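Local coordinates for protein FLUORESCENT IN BLUE LIGHT, chloroplastic (Arabidopsis thaliana, PDB 4YVO) that negatively regulates chlorophyll and other tetrapyrrole biosynthesis in chloroplasts, its TPR domain mediating complex formation with glutamyl-tRNA reductase, at residues E91-L102 with A111-S122. Sequence-based numbering, arbitrary orientation.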
ATOM      1  N   GLU A  91       5.783  -7.703  -2.924  1.00 11.77           N
ATOM      2  CA  GLU A  91       4.343  -7.606  -3.127  1.00 11.02           C
ATOM      3  C   GLU A  91       3.736  -6.524  -2.238  1.00 10.63           C
ATOM      4  O   GLU A  91       2.877  -5.758  -2.676  1.00 10.20           O
ATOM      5  CB  GLU A  91       3.661  -8.952  -2.862  1.00 11.48           C
ATOM      6  CG  GLU A  91       2.201  -8.965  -3.252  1.00 14.09           C
ATOM      7  CD  GLU A  91       1.516 -10.281  -2.942  1.00 15.51           C
ATOM      8  OE1 GLU A  91       2.208 -11.233  -2.505  1.00 18.22           O
ATOM      9  OE2 GLU A  91       0.280 -10.366  -3.133  1.00 17.33           O
ATOM     10  N   LYS A  92       4.183  -6.465  -0.990  1.00 10.34           N
ATOM     11  CA  LYS A  92       3.712  -5.438  -0.072  1.00  9.70           C
ATOM     12  C   LYS A  92       4.077  -4.029  -0.544  1.00  9.83           C
ATOM     13  O   LYS A  92       3.291  -3.101  -0.378  1.00 10.31           O
ATOM     14  CB  LYS A  92       4.217  -5.710   1.357  1.00 11.00           C
ATOM     15  CG  LYS A  92       3.530  -6.922   1.985  1.00 12.77           C
ATOM     16  CD  LYS A  92       3.708  -7.013   3.494  1.00 18.39           C
ATOM     17  CE  LYS A  92       5.154  -7.086   3.905  1.00 22.65           C
ATOM     18  NZ  LYS A  92       5.335  -7.065   5.406  1.00 15.53           N
ATOM     19  N   LYS A  93       5.258  -3.868  -1.134  1.00  9.31           N
ATOM     20  CA  LYS A  93       5.657  -2.556  -1.641  1.00  9.42           C
ATOM     21  C   LYS A  93       4.750  -2.141  -2.807  1.00  8.03           C
ATOM     22  O   LYS A  93       4.353  -0.973  -2.924  1.00 10.03           O
ATOM     23  CB  LYS A  93       7.125  -2.560  -2.082  1.00 11.53           C
ATOM     24  CG  LYS A  93       8.123  -2.850  -0.962  1.00 16.61           C
ATOM     25  CD  LYS A  93       9.559  -2.796  -1.477  1.00 21.69           C
ATOM     26  CE  LYS A  93      10.536  -3.324  -0.438  1.00 28.66           C
ATOM     27  NZ  LYS A  93      11.900  -3.535  -1.006  1.00 33.02           N
ATOM     28  N   ALA A  94       4.425  -3.095  -3.668  1.00  8.67           N
ATOM     29  CA  ALA A  94       3.543  -2.812  -4.795  1.00  8.70           C
ATOM     30  C   ALA A  94       2.138  -2.462  -4.303  1.00  8.26           C
ATOM     31  O   ALA A  94       1.519  -1.516  -4.796  1.00  8.91           O
ATOM     32  CB  ALA A  94       3.510  -3.995  -5.767  1.00 10.41           C
ATOM     33  N   ALA A  95       1.648  -3.215  -3.320  1.00  7.90           N
ATOM     34  CA  ALA A  95       0.320  -2.966  -2.773  1.00  7.59           C
ATOM     35  C   ALA A  95       0.238  -1.587  -2.119  1.00  7.55           C
ATOM     36  O   ALA A  95      -0.752  -0.879  -2.291  1.00  8.56           O
ATOM     37  CB  ALA A  95      -0.070  -4.058  -1.783  1.00  8.95           C
ATOM     38  N   ARG A  96       1.269  -1.206  -1.373  1.00  7.28           N
ATOM     39  CA  ARG A  96       1.314   0.127  -0.786  1.00  7.87           C
ATOM     40  C   ARG A  96       1.287   1.202  -1.869  1.00  8.56           C
ATOM     41  O   ARG A  96       0.595   2.214  -1.740  1.00  8.90           O
ATOM     42  CB  ARG A  96       2.560   0.296   0.072  1.00  9.14           C
ATOM     43  CG  ARG A  96       2.790   1.737   0.523  1.00 11.80           C
ATOM     44  CD  ARG A  96       3.957   1.848   1.484  1.00 16.40           C
ATOM     45  NE  ARG A  96       5.158   1.244   0.924  1.00 23.43           N
ATOM     46  CZ  ARG A  96       6.136   0.712   1.651  1.00 36.50           C
ATOM     47  NH1 ARG A  96       6.057   0.712   2.975  1.00 42.50           N
ATOM     48  NH2 ARG A  96       7.189   0.179   1.052  1.00 39.71           N
ATOM     49  N   GLY A  97       2.057   0.994  -2.933  1.00  7.64           N
ATOM     50  CA  GLY A  97       2.090   1.940  -4.038  1.00  7.42           C
ATOM     51  C   GLY A  97       0.724   2.077  -4.690  1.00  8.72           C
ATOM     52  O   GLY A  97       0.291   3.186  -5.011  1.00  9.06           O
ATOM     53  N   LEU A  98       0.046   0.954  -4.894  1.00  7.61           N
ATOM     54  CA  LEU A  98      -1.312   0.980  -5.438  1.00  8.10           C
ATOM     55  C   LEU A  98      -2.257   1.763  -4.520  1.00  8.15           C
ATOM     56  O   LEU A  98      -3.016   2.620  -4.983  1.00  9.43           O
ATOM     57  CB  LEU A  98      -1.833  -0.441  -5.658  1.00  8.81           C
ATOM     58  CG  LEU A  98      -1.164  -1.158  -6.833  1.00  8.72           C
ATOM     59  CD1 LEU A  98      -1.395  -2.664  -6.790  1.00 10.64           C
ATOM     60  CD2 LEU A  98      -1.649  -0.575  -8.154  1.00 10.96           C
ATOM     61  N   GLY A  99      -2.200   1.477  -3.226  1.00  7.50           N
ATOM     62  CA  GLY A  99      -3.036   2.166  -2.259  1.00  8.09           C
ATOM     63  C   GLY A  99      -2.791   3.664  -2.273  1.00  8.41           C
ATOM     64  O   GLY A  99      -3.736   4.455  -2.275  1.00  8.95           O
ATOM     65  N   ALA A 100      -1.523   4.063  -2.282  1.00  7.61           N
ATOM     66  CA  ALA A 100      -1.184   5.486  -2.314  1.00  7.54           C
ATOM     67  C   ALA A 100      -1.653   6.140  -3.614  1.00  8.09           C
ATOM     68  O   ALA A 100      -2.176   7.258  -3.609  1.00  9.70           O
ATOM     69  CB  ALA A 100       0.316   5.687  -2.118  1.00  9.36           C
ATOM     70  N   SER A 101      -1.482   5.437  -4.730  1.00  8.29           N
ATOM     71  CA  SER A 101      -1.916   5.952  -6.027  1.00  9.46           C
ATOM     72  C   SER A 101      -3.425   6.171  -6.052  1.00 10.47           C
ATOM     73  O   SER A 101      -3.916   7.169  -6.587  1.00 12.15           O
ATOM     74  CB  SER A 101      -1.535   4.983  -7.147  1.00 12.33           C
ATOM     75  OG  SER A 101      -0.131   4.835  -7.236  1.00 16.01           O
ATOM     76  N   LEU A 102      -4.156   5.232  -5.469  1.00  9.36           N
ATOM     77  CA  LEU A 102      -5.607   5.329  -5.420  1.00  9.95           C
ATOM     78  C   LEU A 102      -6.075   6.450  -4.487  1.00  9.97           C
ATOM     79  O   LEU A 102      -7.033   7.159  -4.798  1.00 12.36           O
ATOM     80  CB  LEU A 102      -6.216   3.980  -5.044  1.00  9.75           C
ATOM     81  CG  LEU A 102      -6.083   2.935  -6.154  1.00 10.21           C
ATOM     82  CD1 LEU A 102      -6.239   1.546  -5.563  1.00 10.84           C
ATOM     83  CD2 LEU A 102      -7.098   3.192  -7.258  1.00 12.08           C
ATOM     84  N   ALA A 111      -8.442   1.985  -2.481  1.00 11.23           N
ATOM     85  CA  ALA A 111      -7.171   2.146  -1.774  1.00 10.04           C
ATOM     86  C   ALA A 111      -7.103   1.227  -0.558  1.00  9.94           C
ATOM     87  O   ALA A 111      -6.086   0.572  -0.316  1.00  9.67           O
ATOM     88  CB  ALA A 111      -6.958   3.600  -1.368  1.00  9.40           C
ATOM     89  N   ILE A 112      -8.202   1.154   0.189  1.00  9.71           N
ATOM     90  CA  ILE A 112      -8.267   0.284   1.361  1.00 10.61           C
ATOM     91  C   ILE A 112      -8.021  -1.174   0.996  1.00 10.81           C
ATOM     92  O   ILE A 112      -7.342  -1.892   1.726  1.00 11.65           O
ATOM     93  CB  ILE A 112      -9.600   0.448   2.131  1.00 11.59           C
ATOM     94  CG1 ILE A 112      -9.635   1.823   2.798  1.00 11.92           C
ATOM     95  CG2 ILE A 112      -9.778  -0.644   3.189  1.00 13.86           C
ATOM     96  CD1 ILE A 112     -11.027   2.261   3.235  1.00 12.59           C
ATOM     97  N   GLN A 113      -8.545  -1.606  -0.152  1.00 11.04           N
ATOM     98  CA  GLN A 113      -8.304  -2.968  -0.630  1.00 12.34           C
ATOM     99  C   GLN A 113      -6.802  -3.266  -0.699  1.00 10.51           C
ATOM    100  O   GLN A 113      -6.341  -4.321  -0.263  1.00 11.28           O
ATOM    101  CB  GLN A 113      -8.944  -3.191  -2.008  1.00 16.32           C
ATOM    102  CG  GLN A 113      -8.557  -4.509  -2.660  1.00 24.37           C
ATOM    103  CD  GLN A 113      -9.016  -4.618  -4.104  1.00 32.46           C
ATOM    104  OE1 GLN A 113      -9.795  -3.794  -4.590  1.00 37.16           O
ATOM    105  NE2 GLN A 113      -8.528  -5.640  -4.801  1.00 33.52           N
ATOM    106  N   TYR A 114      -6.032  -2.326  -1.241  1.00  9.28           N
ATOM    107  CA  TYR A 114      -4.602  -2.562  -1.424  1.00  8.85           C
ATOM    108  C   TYR A 114      -3.779  -2.377  -0.153  1.00  7.69           C
ATOM    109  O   TYR A 114      -2.896  -3.185   0.131  1.00  8.83           O
ATOM    110  CB  TYR A 114      -4.057  -1.771  -2.616  1.00  9.34           C
ATOM    111  CG  TYR A 114      -4.507  -2.419  -3.908  1.00 10.20           C
ATOM    112  CD1 TYR A 114      -3.937  -3.612  -4.339  1.00 12.10           C
ATOM    113  CD2 TYR A 114      -5.542  -1.885  -4.659  1.00 13.46           C
ATOM    114  CE1 TYR A 114      -4.358  -4.233  -5.497  1.00 15.69           C
ATOM    115  CE2 TYR A 114      -5.971  -2.506  -5.824  1.00 16.34           C
ATOM    116  CZ  TYR A 114      -5.374  -3.680  -6.234  1.00 17.62           C
ATOM    117  OH  TYR A 114      -5.790  -4.305  -7.392  1.00 22.10           O
ATOM    118  N   HIS A 115      -4.074  -1.349   0.635  1.00  7.93           N
ATOM    119  CA  HIS A 115      -3.402  -1.239   1.926  1.00  8.06           C
ATOM    120  C   HIS A 115      -3.713  -2.451   2.811  1.00  8.07           C
ATOM    121  O   HIS A 115      -2.869  -2.893   3.597  1.00  8.81           O
ATOM    122  CB  HIS A 115      -3.774   0.056   2.649  1.00  8.15           C
ATOM    123  CG  HIS A 115      -3.263   1.282   1.979  1.00  8.75           C
ATOM    124  ND1 HIS A 115      -1.923   1.524   1.743  1.00  9.69           N
ATOM    125  CD2 HIS A 115      -3.927   2.378   1.497  1.00  9.78           C
ATOM    126  CE1 HIS A 115      -1.785   2.683   1.152  1.00 10.03           C
ATOM    127  NE2 HIS A 115      -2.961   3.226   0.981  1.00  9.24           N
ATOM    128  N   SER A 116      -4.924  -2.989   2.683  1.00  8.67           N
ATOM    129  CA  SER A 116      -5.298  -4.163   3.467  1.00  9.67           C
ATOM    130  C   SER A 116      -4.462  -5.375   3.084  1.00  9.63           C
ATOM    131  O   SER A 116      -4.200  -6.230   3.920  1.00 10.31           O
ATOM    132  CB  SER A 116      -6.790  -4.476   3.337  1.00 11.58           C
ATOM    133  OG  SER A 116      -7.550  -3.437   3.933  1.00 13.70           O
ATOM    134  N   MET A 117      -4.026  -5.435   1.826  1.00  9.14           N
ATOM    135  CA  MET A 117      -3.146  -6.519   1.391  1.00 10.35           C
ATOM    136  C   MET A 117      -1.823  -6.487   2.141  1.00  9.58           C
ATOM    137  O   MET A 117      -1.260  -7.534   2.444  1.00 10.82           O
ATOM    138  CB  MET A 117      -2.855  -6.442  -0.102  1.00 14.06           C
ATOM    139  CG  MET A 117      -3.976  -6.866  -0.988  1.00 18.24           C
ATOM    140  SD  MET A 117      -3.417  -6.765  -2.686  1.00 21.10           S
ATOM    141  CE  MET A 117      -1.975  -7.820  -2.642  1.00 25.66           C
ATOM    142  N   VAL A 118      -1.312  -5.290   2.414  1.00  8.83           N
ATOM    143  CA  VAL A 118      -0.085  -5.168   3.190  1.00  8.80           C
ATOM    144  C   VAL A 118      -0.271  -5.875   4.531  1.00  8.44           C
ATOM    145  O   VAL A 118       0.574  -6.670   4.952  1.00 10.08           O
ATOM    146  CB  VAL A 118       0.323  -3.696   3.425  1.00  8.96           C
ATOM    147  CG1 VAL A 118       1.559  -3.624   4.307  1.00 11.81           C
ATOM    148  CG2 VAL A 118       0.569  -2.996   2.094  1.00 10.57           C
ATOM    149  N   LEU A 119      -1.402  -5.615   5.178  1.00  9.35           N
ATOM    150  CA  LEU A 119      -1.704  -6.247   6.462  1.00  9.67           C
ATOM    151  C   LEU A 119      -1.872  -7.761   6.325  1.00  9.87           C
ATOM    152  O   LEU A 119      -1.362  -8.538   7.140  1.00 10.80           O
ATOM    153  CB  LEU A 119      -2.970  -5.644   7.077  1.00  9.46           C
ATOM    154  CG  LEU A 119      -2.894  -4.133   7.337  1.00 10.18           C
ATOM    155  CD1 LEU A 119      -4.187  -3.663   7.978  1.00 11.58           C
ATOM    156  CD2 LEU A 119      -1.697  -3.752   8.204  1.00 10.65           C
ATOM    157  N   ALA A 120      -2.591  -8.183   5.290  1.00 10.07           N
ATOM    158  CA  ALA A 120      -2.881  -9.599   5.115  1.00 11.04           C
ATOM    159  C   ALA A 120      -1.624 -10.407   4.811  1.00 10.93           C
ATOM    160  O   ALA A 120      -1.417 -11.473   5.389  1.00 12.90           O
ATOM    161  CB  ALA A 120      -3.931  -9.802   4.030  1.00 11.92           C
ATOM    162  N   ILE A 121      -0.775  -9.889   3.921  1.00  9.08           N
ATOM    163  CA  ILE A 121       0.473 -10.569   3.583  1.00 10.19           C
ATOM    164  C   ILE A 121       1.374 -10.644   4.817  1.00 10.06           C
ATOM    165  O   ILE A 121       2.005 -11.669   5.090  1.00 11.18           O
ATOM    166  CB  ILE A 121       1.208  -9.843   2.430  1.00  9.85           C
ATOM    167  CG1 ILE A 121       0.384  -9.899   1.139  1.00 11.52           C
ATOM    168  CG2 ILE A 121       2.603 -10.429   2.209  1.00 12.20           C
ATOM    169  CD1 ILE A 121       0.784  -8.842   0.133  1.00 14.28           C
ATOM    170  N   SER A 122       1.415  -9.559   5.583  1.00  8.55           N
ATOM    171  CA  SER A 122       2.238  -9.528   6.790  1.00  8.53           C
ATOM    172  C   SER A 122       1.841 -10.601   7.798  1.00 10.81           C
ATOM    173  O   SER A 122       2.702 -11.209   8.425  1.00 11.93           O
ATOM    174  CB  SER A 122       2.189  -8.149   7.436  1.00  9.97           C
ATOM    175  OG  SER A 122       2.763  -7.180   6.566  1.00 11.35           O
TER
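K92 NZ donates a 2.8 Å hydrogen bond to S122 OG, and the same ammonium also meets E127 in a salt bridge and the carbonyl of S129, so three oxygens grip this buried charge. Segments 91-102 and 111-122, from the two antiparallel helices of the second tetratricopeptide repeat, cross at -157°, their axes 7.6 Å apart at closest approach. K92 CG passes I121, 3.6 Å from I121 CG2, the two side chains running in opposite directions; beyond it the bend at chi3 (-59°) turns CE and NZ to S122. S122 OG in turn donates to V118 O, tilted from the carbonyl plane, while S122 N reaches that oxygen from the opposite face.

Farther along, Y114 is a knob in the hole formed by A95, L98, G99 and L102. L98 CD1 lies over one face of its ring, 4.0 Å from the centroid, a CH-pi contact, and L102 CD1 comes obliquely to Y114 CD2. K76 of helix 68-84 also touches this tyrosine. At G99 the backbones come close, its CA 4.2 Å from that of A111. Here G99 CA lies over the H115 ring face, 3.7 Å from the centroid, offset toward NE2, which is hydrogen-bonded to Q103. Beside K92, the carboxylate of E91, its OE2 bonded to Q83, lies against apolar methyls: M117 CE is 3.4 Å from E91 OE2, and I121 CD1 is 3.5 Å from E91 CD.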